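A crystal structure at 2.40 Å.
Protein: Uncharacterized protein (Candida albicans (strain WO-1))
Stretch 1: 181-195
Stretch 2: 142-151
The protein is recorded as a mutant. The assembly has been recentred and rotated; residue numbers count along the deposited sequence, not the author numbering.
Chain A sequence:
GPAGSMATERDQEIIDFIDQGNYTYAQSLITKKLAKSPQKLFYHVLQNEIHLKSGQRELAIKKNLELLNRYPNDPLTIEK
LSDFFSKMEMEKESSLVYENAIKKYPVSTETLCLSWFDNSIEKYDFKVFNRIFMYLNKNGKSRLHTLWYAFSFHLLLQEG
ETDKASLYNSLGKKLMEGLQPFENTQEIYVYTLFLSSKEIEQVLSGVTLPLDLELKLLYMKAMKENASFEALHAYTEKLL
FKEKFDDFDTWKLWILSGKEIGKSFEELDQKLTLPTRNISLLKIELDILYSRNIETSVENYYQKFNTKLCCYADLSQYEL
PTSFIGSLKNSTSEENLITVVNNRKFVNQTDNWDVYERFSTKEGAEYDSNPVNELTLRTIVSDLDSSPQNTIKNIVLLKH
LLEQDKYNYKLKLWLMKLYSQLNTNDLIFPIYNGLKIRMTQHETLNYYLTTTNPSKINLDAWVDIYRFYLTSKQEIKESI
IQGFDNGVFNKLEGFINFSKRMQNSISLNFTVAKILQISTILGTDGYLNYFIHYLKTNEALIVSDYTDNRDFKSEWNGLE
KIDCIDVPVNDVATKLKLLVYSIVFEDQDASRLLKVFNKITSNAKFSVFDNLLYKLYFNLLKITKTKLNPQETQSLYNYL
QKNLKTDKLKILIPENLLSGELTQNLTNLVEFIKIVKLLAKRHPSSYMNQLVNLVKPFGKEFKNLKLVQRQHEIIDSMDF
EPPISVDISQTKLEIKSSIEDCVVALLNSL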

ATOM      1  N   PRO A 181       0.269 -37.683  12.908  1.00 50.17           N
ATOM      2  CA  PRO A 181       1.272 -36.706  13.374  1.00 35.14           C
ATOM      3  C   PRO A 181       1.565 -35.638  12.331  1.00 38.24           C
ATOM      4  O   PRO A 181       1.495 -35.918  11.131  1.00 34.90           O
ATOM      5  CB  PRO A 181       2.511 -37.577  13.627  1.00 35.80           C
ATOM      6  CG  PRO A 181       2.370 -38.703  12.612  1.00 39.28           C
ATOM      7  CD  PRO A 181       0.882 -38.968  12.508  1.00 44.16           C
ATOM      8  N   PHE A 182       1.879 -34.430  12.791  1.00 43.46           N
ATOM      9  CA  PHE A 182       2.122 -33.311  11.895  1.00 41.90           C
ATOM     10  C   PHE A 182       3.486 -33.446  11.223  1.00 39.86           C
ATOM     11  O   PHE A 182       4.460 -33.891  11.832  1.00 28.60           O
ATOM     12  CB  PHE A 182       2.027 -31.979  12.661  1.00 36.28           C
ATOM     13  CG  PHE A 182       0.670 -31.717  13.253  1.00 38.62           C
ATOM     14  CD1 PHE A 182      -0.464 -31.748  12.463  1.00 38.62           C
ATOM     15  CD2 PHE A 182       0.518 -31.469  14.605  1.00 38.41           C
ATOM     16  CE1 PHE A 182      -1.718 -31.526  13.008  1.00 40.28           C
ATOM     17  CE2 PHE A 182      -0.731 -31.237  15.145  1.00 37.03           C
ATOM     18  CZ  PHE A 182      -1.850 -31.269  14.344  1.00 34.71           C
ATOM     19  N   GLU A 183       3.548 -33.037   9.962  1.00 42.74           N
ATOM     20  CA  GLU A 183       4.743 -33.231   9.160  1.00 45.80           C
ATOM     21  C   GLU A 183       5.581 -31.968   9.006  1.00 45.61           C
ATOM     22  O   GLU A 183       6.745 -32.067   8.609  1.00 34.07           O
ATOM     23  CB  GLU A 183       4.361 -33.765   7.772  1.00 40.99           C
ATOM     24  CG  GLU A 183       3.786 -35.191   7.809  1.00 51.49           C
ATOM     25  CD  GLU A 183       3.040 -35.565   6.537  1.00 50.51           C
ATOM     26  OE1 GLU A 183       2.263 -36.553   6.564  1.00 45.84           O
ATOM     27  OE2 GLU A 183       3.232 -34.863   5.518  1.00 43.43           O
ATOM     28  N   ASN A 184       5.029 -30.792   9.306  1.00 43.66           N
ATOM     29  CA  ASN A 184       5.779 -29.558   9.145  1.00 44.82           C
ATOM     30  C   ASN A 184       5.153 -28.470  10.008  1.00 40.31           C
ATOM     31  O   ASN A 184       4.089 -28.646  10.606  1.00 26.65           O
ATOM     32  CB  ASN A 184       5.840 -29.124   7.681  1.00 29.57           C
ATOM     33  CG  ASN A 184       4.477 -28.835   7.117  1.00 35.29           C
ATOM     34  OD1 ASN A 184       3.795 -27.894   7.546  1.00 21.98           O
ATOM     35  ND2 ASN A 184       4.072 -29.630   6.122  1.00 40.59           N
ATOM     36  N   THR A 185       5.834 -27.323  10.038  1.00 38.04           N
ATOM     37  CA  THR A 185       5.458 -26.221  10.914  1.00 37.38           C
ATOM     38  C   THR A 185       4.241 -25.453  10.404  1.00 35.97           C
ATOM     39  O   THR A 185       3.593 -24.753  11.190  1.00 23.85           O
ATOM     40  CB  THR A 185       6.667 -25.289  11.097  1.00 43.64           C
ATOM     41  OG1 THR A 185       6.267 -24.150  11.853  1.00 66.86           O
ATOM     42  CG2 THR A 185       7.171 -24.793   9.774  1.00 30.22           C
ATOM     43  N   GLN A 186       3.901 -25.600   9.114  1.00 43.29           N
ATOM     44  CA  GLN A 186       2.680 -25.002   8.574  1.00 40.07           C
ATOM     45  C   GLN A 186       1.436 -25.697   9.114  1.00 38.68           C
ATOM     46  O   GLN A 186       0.453 -25.037   9.485  1.00 31.68           O
ATOM     47  CB  GLN A 186       2.693 -25.060   7.045  1.00 32.38           C
ATOM     48  CG  GLN A 186       3.797 -24.249   6.399  1.00 26.25           C
ATOM     49  CD  GLN A 186       3.581 -22.744   6.488  1.00 34.19           C
ATOM     50  OE1 GLN A 186       2.559 -22.259   6.983  1.00 23.69           O
ATOM     51  NE2 GLN A 186       4.550 -21.993   5.987  1.00 43.49           N
ATOM     52  N   GLU A 187       1.448 -27.035   9.125  1.00 42.41           N
ATOM     53  CA  GLU A 187       0.310 -27.777   9.661  1.00 40.69           C
ATOM     54  C   GLU A 187       0.128 -27.472  11.145  1.00 34.94           C
ATOM     55  O   GLU A 187      -0.993 -27.238  11.607  1.00 27.97           O
ATOM     56  CB  GLU A 187       0.498 -29.284   9.432  1.00 35.35           C
ATOM     57  CG  GLU A 187       0.801 -29.666   8.005  1.00 35.01           C
ATOM     58  CD  GLU A 187       0.960 -31.160   7.811  1.00 35.76           C
ATOM     59  OE1 GLU A 187       1.061 -31.882   8.825  1.00 24.33           O
ATOM     60  OE2 GLU A 187       0.989 -31.612   6.636  1.00 30.77           O
ATOM     61  N   ILE A 188       1.227 -27.462  11.901  1.00 37.92           N
ATOM     62  CA  ILE A 188       1.160 -27.122  13.318  1.00 38.43           C
ATOM     63  C   ILE A 188       0.591 -25.719  13.499  1.00 35.98           C
ATOM     64  O   ILE A 188      -0.274 -25.491  14.354  1.00 25.43           O
ATOM     65  CB  ILE A 188       2.554 -27.269  13.959  1.00 40.49           C
ATOM     66  CG1 ILE A 188       3.003 -28.739  13.937  1.00 40.44           C
ATOM     67  CG2 ILE A 188       2.554 -26.720  15.371  1.00 41.52           C
ATOM     68  CD1 ILE A 188       4.432 -28.977  14.430  1.00 32.38           C
ATOM     69  N   TYR A 189       1.040 -24.768  12.671  1.00 43.47           N
ATOM     70  CA  TYR A 189       0.486 -23.416  12.721  1.00 37.20           C
ATOM     71  C   TYR A 189      -1.041 -23.441  12.592  1.00 35.18           C
ATOM     72  O   TYR A 189      -1.751 -22.852  13.416  1.00 23.98           O
ATOM     73  CB  TYR A 189       1.127 -22.553  11.627  1.00 33.66           C
ATOM     74  CG  TYR A 189       0.450 -21.204  11.412  1.00 33.45           C
ATOM     75  CD1 TYR A 189       0.730 -20.112  12.245  1.00 32.56           C
ATOM     76  CD2 TYR A 189      -0.467 -21.020  10.368  1.00 28.31           C
ATOM     77  CE1 TYR A 189       0.093 -18.873  12.059  1.00 33.02           C
ATOM     78  CE2 TYR A 189      -1.088 -19.781  10.156  1.00 35.17           C
ATOM     79  CZ  TYR A 189      -0.811 -18.720  11.012  1.00 39.59           C
ATOM     80  OH  TYR A 189      -1.423 -17.520  10.813  1.00 37.15           O
ATOM     81  N   VAL A 190      -1.563 -24.153  11.580  1.00 39.89           N
ATOM     82  CA  VAL A 190      -3.007 -24.173  11.345  1.00 38.80           C
ATOM     83  C   VAL A 190      -3.731 -24.667  12.583  1.00 37.12           C
ATOM     84  O   VAL A 190      -4.738 -24.089  13.010  1.00 34.64           O
ATOM     85  CB  VAL A 190      -3.358 -25.047  10.124  1.00 36.86           C
ATOM     86  CG1 VAL A 190      -4.884 -25.153   9.971  1.00 30.41           C
ATOM     87  CG2 VAL A 190      -2.770 -24.461   8.867  1.00 32.83           C
ATOM     88  N   TYR A 191      -3.224 -25.756  13.167  1.00 40.20           N
ATOM     89  CA  TYR A 191      -3.809 -26.327  14.374  1.00 37.07           C
ATOM     90  C   TYR A 191      -3.912 -25.275  15.480  1.00 38.54           C
ATOM     91  O   TYR A 191      -4.959 -25.141  16.124  1.00 24.56           O
ATOM     92  CB  TYR A 191      -2.968 -27.542  14.811  1.00 32.31           C
ATOM     93  CG  TYR A 191      -3.573 -28.380  15.904  1.00 37.54           C
ATOM     94  CD1 TYR A 191      -4.930 -28.641  15.930  1.00 39.43           C
ATOM     95  CD2 TYR A 191      -2.787 -28.926  16.910  1.00 41.55           C
ATOM     96  CE1 TYR A 191      -5.494 -29.395  16.939  1.00 36.48           C
ATOM     97  CE2 TYR A 191      -3.348 -29.699  17.922  1.00 38.68           C
ATOM     98  CZ  TYR A 191      -4.696 -29.931  17.934  1.00 37.05           C
ATOM     99  OH  TYR A 191      -5.253 -30.705  18.942  1.00 32.83           O
ATOM    100  N   THR A 192      -2.836 -24.489  15.689  1.00 42.70           N
ATOM    101  CA  THR A 192      -2.831 -23.489  16.760  1.00 36.71           C
ATOM    102  C   THR A 192      -3.903 -22.428  16.568  1.00 36.84           C
ATOM    103  O   THR A 192      -4.278 -21.765  17.540  1.00 27.45           O
ATOM    104  CB  THR A 192      -1.484 -22.781  16.863  1.00 32.01           C
ATOM    105  OG1 THR A 192      -1.259 -22.031  15.668  1.00 22.49           O
ATOM    106  CG2 THR A 192      -0.352 -23.780  17.083  1.00 35.40           C
ATOM    107  N   LEU A 193      -4.410 -22.254  15.343  1.00 42.03           N
ATOM    108  CA  LEU A 193      -5.456 -21.257  15.125  1.00 38.28           C
ATOM    109  C   LEU A 193      -6.744 -21.594  15.867  1.00 36.76           C
ATOM    110  O   LEU A 193      -7.591 -20.716  16.030  1.00 32.21           O
ATOM    111  CB  LEU A 193      -5.749 -21.105  13.632  1.00 35.80           C
ATOM    112  CG  LEU A 193      -4.548 -20.722  12.760  1.00 41.77           C
ATOM    113  CD1 LEU A 193      -4.926 -20.864  11.290  1.00 36.19           C
ATOM    114  CD2 LEU A 193      -4.061 -19.289  13.083  1.00 33.73           C
ATOM    115  N   PHE A 194      -6.914 -22.832  16.332  1.00 40.93           N
ATOM    116  CA  PHE A 194      -8.148 -23.236  17.003  1.00 41.90           C
ATOM    117  C   PHE A 194      -7.938 -23.576  18.471  1.00 40.92           C
ATOM    118  O   PHE A 194      -8.853 -24.112  19.108  1.00 29.27           O
ATOM    119  CB  PHE A 194      -8.776 -24.421  16.267  1.00 38.15           C
ATOM    120  CG  PHE A 194      -8.887 -24.199  14.789  1.00 40.51           C
ATOM    121  CD1 PHE A 194      -9.834 -23.317  14.281  1.00 36.25           C
ATOM    122  CD2 PHE A 194      -8.013 -24.824  13.912  1.00 35.85           C
ATOM    123  CE1 PHE A 194      -9.925 -23.083  12.915  1.00 41.44           C
ATOM    124  CE2 PHE A 194      -8.090 -24.580  12.547  1.00 42.11           C
ATOM    125  CZ  PHE A 194      -9.058 -23.718  12.045  1.00 35.70           C
ATOM    126  N   LEU A 195      -6.759 -23.275  19.021  1.00 44.11           N
ATOM    127  CA  LEU A 195      -6.366 -23.712  20.346  1.00 37.08           C
ATOM    128  C   LEU A 195      -6.301 -22.550  21.325  1.00 41.62           C
ATOM    129  O   LEU A 195      -5.979 -21.418  20.959  1.00 32.40           O
ATOM    130  CB  LEU A 195      -5.001 -24.387  20.313  1.00 37.26           C
ATOM    131  CG  LEU A 195      -4.898 -25.659  19.489  1.00 41.04           C
ATOM    132  CD1 LEU A 195      -3.491 -26.204  19.638  1.00 36.55           C
ATOM    133  CD2 LEU A 195      -5.963 -26.685  19.937  1.00 33.46           C
TER
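Stretch 2 (142-151) SRLHTLWYAF

Stretch 2 is helical from Arg 143 onward and packs against the helix of stretch 1, which begins at Thr 185. The two helices run in the same general direction, with axes crossing at 32° and approaching to 10.3 Å. Val 190 lies at the apolar centre, where its CA is 6.2 Å from the CA of Phe 151. Its CG1 is 4.3 Å from Ala 150 CB, and its CG2 is 4.3 Å from Phe 151 CD1. Leu 193 CD1 is 3.9 Å from Phe 151 CD1. Tyr 189 adds a looser contact, its CE2 4.5 Å from Phe 151 CE1. Phe 194 turns its ring edge to the backbone of Ala 150, with CZ 3.0 Å from Ala 150 O.

One turn back, Glu 187 OE2 lies 4.0 Å from Leu 147 CD1. Arg 143, extended with chi1 to chi3 all t, forms a two-pronged salt bridge with Glu 187: NE to OE2 is 3.0 Å and NH2 to OE1 is 2.8 Å. Glu 187 OE1 also accepts from Glu 183 N at 3.0 Å, which ties the loop to the same carboxylate. Glu 183 OE1 sits over one guanidinium face, 3.5 Å from Arg 143 NE, a purely ionic contact. Arg 143 NH2 also makes a weak hydrogen bond to Pro 181 O at 3.4 Å.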

ATOM      1  N   SER A 142      -7.076 -36.102   0.043  1.00 65.83           N
ATOM      2  CA  SER A 142      -5.977 -35.150   0.035  1.00 43.80           C
ATOM      3  C   SER A 142      -5.802 -34.530   1.409  1.00 43.05           C
ATOM      4  O   SER A 142      -6.686 -33.823   1.904  1.00 40.57           O
ATOM      5  CB  SER A 142      -6.206 -34.066  -1.010  1.00 40.78           C
ATOM      6  OG  SER A 142      -5.203 -33.066  -0.935  1.00 40.38           O
ATOM      7  N   ARG A 143      -4.655 -34.812   2.016  1.00 41.75           N
ATOM      8  CA  ARG A 143      -4.218 -34.101   3.208  1.00 37.42           C
ATOM      9  C   ARG A 143      -4.216 -32.588   2.982  1.00 35.08           C
ATOM     10  O   ARG A 143      -4.660 -31.819   3.842  1.00 25.32           O
ATOM     11  CB  ARG A 143      -2.825 -34.615   3.556  1.00 32.54           C
ATOM     12  CG  ARG A 143      -2.205 -34.028   4.741  1.00 40.54           C
ATOM     13  CD  ARG A 143      -0.842 -34.657   4.935  1.00 40.23           C
ATOM     14  NE  ARG A 143      -0.340 -34.214   6.220  1.00 47.40           N
ATOM     15  CZ  ARG A 143      -0.562 -34.856   7.361  1.00 48.51           C
ATOM     16  NH1 ARG A 143      -1.280 -35.979   7.362  1.00 41.05           N
ATOM     17  NH2 ARG A 143      -0.068 -34.370   8.496  1.00 47.95           N
ATOM     18  N   LEU A 144      -3.725 -32.150   1.817  1.00 38.97           N
ATOM     19  CA  LEU A 144      -3.716 -30.730   1.477  1.00 40.66           C
ATOM     20  C   LEU A 144      -5.119 -30.139   1.543  1.00 44.74           C
ATOM     21  O   LEU A 144      -5.323 -29.066   2.122  1.00 34.34           O
ATOM     22  CB  LEU A 144      -3.119 -30.538   0.080  1.00 34.14           C
ATOM     23  CG  LEU A 144      -3.031 -29.070  -0.376  1.00 40.84           C
ATOM     24  CD1 LEU A 144      -2.206 -28.255   0.602  1.00 35.36           C
ATOM     25  CD2 LEU A 144      -2.459 -28.933  -1.765  1.00 31.81           C
ATOM     26  N   HIS A 145      -6.102 -30.839   0.950  1.00 45.22           N
ATOM     27  CA  HIS A 145      -7.478 -30.346   0.917  1.00 43.27           C
ATOM     28  C   HIS A 145      -8.089 -30.291   2.308  1.00 41.10           C
ATOM     29  O   HIS A 145      -8.896 -29.399   2.595  1.00 30.64           O
ATOM     30  CB  HIS A 145      -8.326 -31.218  -0.010  1.00 33.52           C
ATOM     31  CG  HIS A 145      -7.917 -31.117  -1.443  1.00 46.94           C
ATOM     32  ND1 HIS A 145      -8.355 -31.993  -2.413  1.00 52.08           N
ATOM     33  CD2 HIS A 145      -7.091 -30.242  -2.067  1.00 45.95           C
ATOM     34  CE1 HIS A 145      -7.807 -31.670  -3.570  1.00 47.50           C
ATOM     35  NE2 HIS A 145      -7.036 -30.613  -3.387  1.00 49.98           N
ATOM     36  N   THR A 146      -7.735 -31.240   3.179  1.00 47.72           N
ATOM     37  CA  THR A 146      -8.201 -31.163   4.560  1.00 46.89           C
ATOM     38  C   THR A 146      -7.647 -29.919   5.247  1.00 38.92           C
ATOM     39  O   THR A 146      -8.353 -29.237   6.005  1.00 28.61           O
ATOM     40  CB  THR A 146      -7.808 -32.440   5.302  1.00 39.94           C
ATOM     41  OG1 THR A 146      -8.343 -33.567   4.599  1.00 27.35           O
ATOM     42  CG2 THR A 146      -8.358 -32.416   6.719  1.00 41.05           C
ATOM     43  N   LEU A 147      -6.388 -29.591   4.960  1.00 41.10           N
ATOM     44  CA  LEU A 147      -5.773 -28.394   5.519  1.00 41.97           C
ATOM     45  C   LEU A 147      -6.475 -27.138   5.019  1.00 37.72           C
ATOM     46  O   LEU A 147      -6.746 -26.218   5.799  1.00 22.65           O
ATOM     47  CB  LEU A 147      -4.283 -28.365   5.155  1.00 42.60           C
ATOM     48  CG  LEU A 147      -3.444 -29.422   5.872  1.00 42.51           C
ATOM     49  CD1 LEU A 147      -2.160 -29.763   5.125  1.00 33.63           C
ATOM     50  CD2 LEU A 147      -3.108 -28.890   7.258  1.00 41.07           C
ATOM     51  N   TRP A 148      -6.744 -27.078   3.707  1.00 43.01           N
ATOM     52  CA  TRP A 148      -7.522 -25.988   3.118  1.00 41.07           C
ATOM     53  C   TRP A 148      -8.812 -25.758   3.891  1.00 38.92           C
ATOM     54  O   TRP A 148      -9.100 -24.651   4.365  1.00 23.85           O
ATOM     55  CB  TRP A 148      -7.853 -26.319   1.659  1.00 34.20           C
ATOM     56  CG  TRP A 148      -6.681 -26.233   0.719  1.00 42.32           C
ATOM     57  CD1 TRP A 148      -5.373 -26.024   1.052  1.00 37.70           C
ATOM     58  CD2 TRP A 148      -6.719 -26.325  -0.721  1.00 39.52           C
ATOM     59  NE1 TRP A 148      -4.591 -25.985  -0.093  1.00 39.55           N
ATOM     60  CE2 TRP A 148      -5.392 -26.160  -1.190  1.00 41.47           C
ATOM     61  CE3 TRP A 148      -7.744 -26.525  -1.653  1.00 37.13           C
ATOM     62  CZ2 TRP A 148      -5.063 -26.210  -2.547  1.00 40.06           C
ATOM     63  CZ3 TRP A 148      -7.420 -26.572  -3.009  1.00 39.35           C
ATOM     64  CH2 TRP A 148      -6.087 -26.417  -3.439  1.00 41.37           C
ATOM     65  N   TYR A 149      -9.597 -26.827   4.016  1.00 39.91           N
ATOM     66  CA  TYR A 149     -10.891 -26.766   4.678  1.00 42.11           C
ATOM     67  C   TYR A 149     -10.744 -26.256   6.108  1.00 40.27           C
ATOM     68  O   TYR A 149     -11.470 -25.350   6.529  1.00 32.62           O
ATOM     69  CB  TYR A 149     -11.503 -28.163   4.623  1.00 36.86           C
ATOM     70  CG  TYR A 149     -12.936 -28.268   5.039  1.00 41.71           C
ATOM     71  CD1 TYR A 149     -13.810 -27.193   4.875  1.00 44.29           C
ATOM     72  CD2 TYR A 149     -13.430 -29.452   5.592  1.00 42.26           C
ATOM     73  CE1 TYR A 149     -15.144 -27.290   5.249  1.00 47.84           C
ATOM     74  CE2 TYR A 149     -14.778 -29.562   5.971  1.00 44.60           C
ATOM     75  CZ  TYR A 149     -15.630 -28.475   5.793  1.00 44.31           C
ATOM     76  OH  TYR A 149     -16.953 -28.557   6.163  1.00 30.67           O
ATOM     77  N   ALA A 150      -9.762 -26.797   6.843  1.00 44.39           N
ATOM     78  CA  ALA A 150      -9.494 -26.384   8.221  1.00 44.01           C
ATOM     79  C   ALA A 150      -9.069 -24.925   8.292  1.00 37.90           C
ATOM     80  O   ALA A 150      -9.558 -24.153   9.131  1.00 26.29           O
ATOM     81  CB  ALA A 150      -8.400 -27.271   8.822  1.00 27.13           C
ATOM     82  N   PHE A 151      -8.132 -24.542   7.434  1.00 35.07           N
ATOM     83  CA  PHE A 151      -7.685 -23.155   7.403  1.00 43.52           C
ATOM     84  C   PHE A 151      -8.840 -22.211   7.075  1.00 40.41           C
ATOM     85  O   PHE A 151      -8.910 -21.100   7.616  1.00 32.50           O
ATOM     86  CB  PHE A 151      -6.540 -23.011   6.391  1.00 39.59           C
ATOM     87  CG  PHE A 151      -5.927 -21.641   6.367  1.00 38.26           C
ATOM     88  CD1 PHE A 151      -5.194 -21.173   7.447  1.00 33.72           C
ATOM     89  CD2 PHE A 151      -6.087 -20.824   5.259  1.00 36.93           C
ATOM     90  CE1 PHE A 151      -4.632 -19.903   7.415  1.00 40.08           C
ATOM     91  CE2 PHE A 151      -5.524 -19.569   5.220  1.00 35.55           C
ATOM     92  CZ  PHE A 151      -4.797 -19.102   6.301  1.00 37.59           C
TER